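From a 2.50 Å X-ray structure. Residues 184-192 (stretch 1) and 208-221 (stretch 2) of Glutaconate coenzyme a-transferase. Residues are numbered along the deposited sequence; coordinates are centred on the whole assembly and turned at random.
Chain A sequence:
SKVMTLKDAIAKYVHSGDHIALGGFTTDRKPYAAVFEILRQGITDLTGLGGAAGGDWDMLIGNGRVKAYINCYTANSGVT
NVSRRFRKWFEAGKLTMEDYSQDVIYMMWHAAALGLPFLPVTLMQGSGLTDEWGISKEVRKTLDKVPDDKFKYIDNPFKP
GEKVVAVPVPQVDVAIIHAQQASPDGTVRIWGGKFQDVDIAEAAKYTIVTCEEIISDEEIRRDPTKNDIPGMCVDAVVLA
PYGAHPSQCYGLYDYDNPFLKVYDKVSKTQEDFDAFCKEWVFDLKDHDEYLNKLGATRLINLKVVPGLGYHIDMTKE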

# COMPACT_ATOMS: atom_id res chain seq x y z
N PRO A 184 17.11 -14.02 1.26
CA PRO A 184 18.16 -15.03 1.29
C PRO A 184 18.73 -15.22 2.71
O PRO A 184 19.34 -16.23 3.00
CB PRO A 184 19.20 -14.45 0.34
CG PRO A 184 18.36 -13.74 -0.65
CD PRO A 184 17.41 -13.01 0.24
N ASP A 185 18.53 -14.25 3.59
CA ASP A 185 19.05 -14.41 4.94
C ASP A 185 18.06 -15.04 5.89
O ASP A 185 18.30 -15.07 7.09
CB ASP A 185 19.56 -13.08 5.52
CG ASP A 185 18.45 -12.08 5.84
OD1 ASP A 185 17.28 -12.45 6.09
OD2 ASP A 185 18.78 -10.88 5.85
N GLY A 186 16.92 -15.47 5.36
CA GLY A 186 15.94 -16.12 6.22
C GLY A 186 14.81 -15.28 6.76
O GLY A 186 13.94 -15.83 7.46
N THR A 187 14.79 -13.97 6.50
CA THR A 187 13.68 -13.15 6.97
C THR A 187 12.41 -13.64 6.23
O THR A 187 12.38 -13.72 4.98
CB THR A 187 13.89 -11.66 6.72
OG1 THR A 187 15.26 -11.31 6.95
CG2 THR A 187 13.03 -10.86 7.67
N VAL A 188 11.39 -13.96 7.02
CA VAL A 188 10.13 -14.51 6.53
C VAL A 188 8.89 -13.63 6.73
O VAL A 188 8.64 -13.13 7.83
CB VAL A 188 9.87 -15.86 7.21
CG1 VAL A 188 8.50 -16.40 6.89
CG2 VAL A 188 10.95 -16.83 6.79
N ARG A 189 8.10 -13.53 5.65
CA ARG A 189 6.86 -12.76 5.61
C ARG A 189 5.67 -13.70 5.36
O ARG A 189 5.59 -14.30 4.29
CB ARG A 189 6.89 -11.77 4.43
CG ARG A 189 6.88 -10.30 4.80
CD ARG A 189 7.07 -9.44 3.55
NE ARG A 189 7.73 -8.17 3.85
CZ ARG A 189 7.81 -7.13 3.01
NH1 ARG A 189 7.26 -7.19 1.80
NH2 ARG A 189 8.50 -6.05 3.35
N ILE A 190 4.80 -13.85 6.35
CA ILE A 190 3.60 -14.66 6.24
C ILE A 190 2.35 -13.73 6.26
O ILE A 190 2.01 -13.18 7.32
CB ILE A 190 3.44 -15.59 7.44
CG1 ILE A 190 4.62 -16.56 7.55
CG2 ILE A 190 2.09 -16.33 7.35
CD1 ILE A 190 4.50 -17.49 8.78
N TRP A 191 1.69 -13.52 5.12
CA TRP A 191 0.48 -12.70 5.07
C TRP A 191 -0.72 -13.45 5.73
O TRP A 191 -0.86 -14.67 5.57
CB TRP A 191 0.11 -12.41 3.64
CG TRP A 191 1.22 -11.98 2.75
CD1 TRP A 191 2.43 -11.44 3.10
CD2 TRP A 191 1.21 -12.01 1.31
NE1 TRP A 191 3.17 -11.12 1.98
CE2 TRP A 191 2.44 -11.47 0.86
CE3 TRP A 191 0.28 -12.45 0.37
CZ2 TRP A 191 2.76 -11.34 -0.49
CZ3 TRP A 191 0.60 -12.33 -0.97
CH2 TRP A 191 1.84 -11.78 -1.39
N GLY A 192 -1.59 -12.74 6.43
CA GLY A 192 -2.71 -13.42 7.06
C GLY A 192 -2.29 -14.10 8.35
O GLY A 192 -1.17 -13.92 8.78
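Stretch 2 208-221: IVTCEEIISDEEIR

Stretch 2 enters as a strand from 208, turns a corner at 212, runs through a weakly bonded strand at about 213-214 and closes in a weakly bonded helix at about 217-221. S216 caps that helix, its OG accepting from E219 N at 3.1 Å. Stretch 1 is mostly loop, with a short strand at 188-189. Among the nearest CA pairs, P184 pairs with D217 and T187 with I220 in the same order, while V188 instead meets V209 from the earlier strand.

In the apolar contacts, V188 CG2 meets V209 CG2 at 3.6 Å and P184 CG lies 4.1 Å from I214 CG2. I220, the residue most covered here, packs CD1 on the carbonyl T187 O at 3.5 Å.

The charged contacts gather at D185. R221 points its CA-to-CB bond away, yet its long side chain returns so that NH2 forms a salt bridge with D185 OD2 at 2.6 Å, near the guanidinium plane. D185 OD1 meanwhile accepts from T187 N at 2.9 Å, a bond that spans G186, whose positive phi suits glycine. D217 OD1 sits only 2.8 Å from D185 OD2, a close like-charge pair beside that arginine.

R189 adds a weak hydrogen bond from NH2 to I220 O at 3.5 Å, while I215 CD1 covers one guanidinium face.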

# COMPACT_ATOMS: atom_id res chain seq x y z
N ILE A 208 13.05 -24.96 8.47
CA ILE A 208 13.03 -24.90 7.00
C ILE A 208 11.81 -24.11 6.55
O ILE A 208 10.66 -24.38 7.00
CB ILE A 208 13.02 -26.31 6.34
CG1 ILE A 208 14.20 -27.15 6.86
CG2 ILE A 208 13.15 -26.17 4.81
CD1 ILE A 208 14.01 -28.63 6.73
N VAL A 209 12.05 -23.11 5.70
CA VAL A 209 10.96 -22.28 5.21
C VAL A 209 10.77 -22.39 3.68
O VAL A 209 11.67 -22.07 2.90
CB VAL A 209 11.19 -20.77 5.62
CG1 VAL A 209 12.45 -20.23 4.97
CG2 VAL A 209 10.00 -19.90 5.23
N THR A 210 9.64 -22.95 3.25
CA THR A 210 9.38 -23.00 1.80
C THR A 210 8.58 -21.72 1.53
O THR A 210 7.67 -21.38 2.31
CB THR A 210 8.57 -24.23 1.35
OG1 THR A 210 7.44 -24.39 2.21
CG2 THR A 210 9.42 -25.49 1.38
N CYS A 211 8.94 -20.99 0.47
CA CYS A 211 8.26 -19.75 0.16
C CYS A 211 7.88 -19.58 -1.33
O CYS A 211 8.53 -20.10 -2.22
CB CYS A 211 9.17 -18.62 0.59
SG CYS A 211 10.60 -18.52 -0.42
N GLU A 212 6.82 -18.82 -1.59
CA GLU A 212 6.32 -18.57 -2.94
C GLU A 212 7.31 -17.73 -3.70
O GLU A 212 7.42 -17.83 -4.92
CB GLU A 212 5.00 -17.82 -2.87
CG GLU A 212 3.91 -18.57 -2.15
CD GLU A 212 3.35 -19.68 -2.99
OE1 GLU A 212 3.57 -19.68 -4.22
OE2 GLU A 212 2.66 -20.56 -2.44
N GLU A 213 7.94 -16.81 -3.01
CA GLU A 213 8.94 -15.98 -3.65
C GLU A 213 10.00 -15.53 -2.68
O GLU A 213 9.79 -15.51 -1.47
CB GLU A 213 8.30 -14.79 -4.33
CG GLU A 213 7.33 -14.05 -3.46
CD GLU A 213 6.70 -12.88 -4.17
OE1 GLU A 213 7.33 -12.38 -5.14
OE2 GLU A 213 5.59 -12.49 -3.75
N ILE A 214 11.13 -15.14 -3.25
CA ILE A 214 12.29 -14.70 -2.52
C ILE A 214 12.59 -13.27 -2.96
O ILE A 214 12.65 -12.99 -4.17
CB ILE A 214 13.53 -15.63 -2.88
CG1 ILE A 214 13.27 -17.06 -2.38
CG2 ILE A 214 14.84 -15.06 -2.32
CD1 ILE A 214 14.40 -18.04 -2.64
N ILE A 215 12.73 -12.37 -2.00
CA ILE A 215 13.08 -10.97 -2.30
C ILE A 215 14.41 -10.61 -1.62
O ILE A 215 14.80 -11.25 -0.62
CB ILE A 215 11.98 -9.96 -1.87
CG1 ILE A 215 11.31 -10.39 -0.56
CG2 ILE A 215 10.92 -9.82 -2.97
CD1 ILE A 215 10.45 -9.31 0.02
N SER A 216 15.10 -9.61 -2.15
CA SER A 216 16.37 -9.19 -1.61
C SER A 216 16.25 -8.78 -0.16
O SER A 216 15.17 -8.42 0.29
CB SER A 216 16.94 -8.02 -2.40
OG SER A 216 16.21 -6.83 -2.18
N ASP A 217 17.37 -8.79 0.54
CA ASP A 217 17.37 -8.41 1.95
C ASP A 217 17.05 -6.96 2.04
O ASP A 217 16.25 -6.58 2.89
CB ASP A 217 18.72 -8.67 2.60
CG ASP A 217 19.05 -10.13 2.70
OD1 ASP A 217 18.19 -10.94 3.13
OD2 ASP A 217 20.20 -10.46 2.35
N GLU A 218 17.64 -6.15 1.17
CA GLU A 218 17.35 -4.72 1.17
C GLU A 218 15.83 -4.47 1.10
O GLU A 218 15.28 -3.75 1.91
CB GLU A 218 18.07 -3.98 0.04
CG GLU A 218 17.49 -2.58 -0.20
CD GLU A 218 18.43 -1.61 -0.90
OE1 GLU A 218 18.90 -1.91 -2.03
OE2 GLU A 218 18.68 -0.51 -0.34
N GLU A 219 15.17 -5.18 0.19
CA GLU A 219 13.73 -5.07 -0.02
C GLU A 219 12.81 -5.44 1.16
O GLU A 219 11.90 -4.68 1.51
CB GLU A 219 13.36 -5.90 -1.25
CG GLU A 219 11.90 -5.84 -1.66
CD GLU A 219 11.45 -4.43 -2.04
OE1 GLU A 219 12.30 -3.57 -2.39
OE2 GLU A 219 10.23 -4.20 -2.00
N ILE A 220 13.02 -6.60 1.74
CA ILE A 220 12.18 -7.09 2.84
C ILE A 220 12.28 -6.27 4.13
O ILE A 220 11.49 -6.44 5.07
CB ILE A 220 12.48 -8.61 3.09
CG1 ILE A 220 11.34 -9.26 3.87
CG2 ILE A 220 13.76 -8.79 3.84
CD1 ILE A 220 11.20 -10.75 3.58
N ARG A 221 13.25 -5.37 4.17
CA ARG A 221 13.44 -4.53 5.33
C ARG A 221 12.82 -3.16 5.16
O ARG A 221 12.62 -2.45 6.14
CB ARG A 221 14.92 -4.41 5.64
CG ARG A 221 15.49 -5.67 6.18
CD ARG A 221 16.96 -5.82 5.86
NE ARG A 221 17.34 -7.21 6.07
CZ ARG A 221 17.37 -7.80 7.26
NH1 ARG A 221 17.06 -7.11 8.35
NH2 ARG A 221 17.62 -9.09 7.36
O HOH W 1 8.21 -5.71 -1.12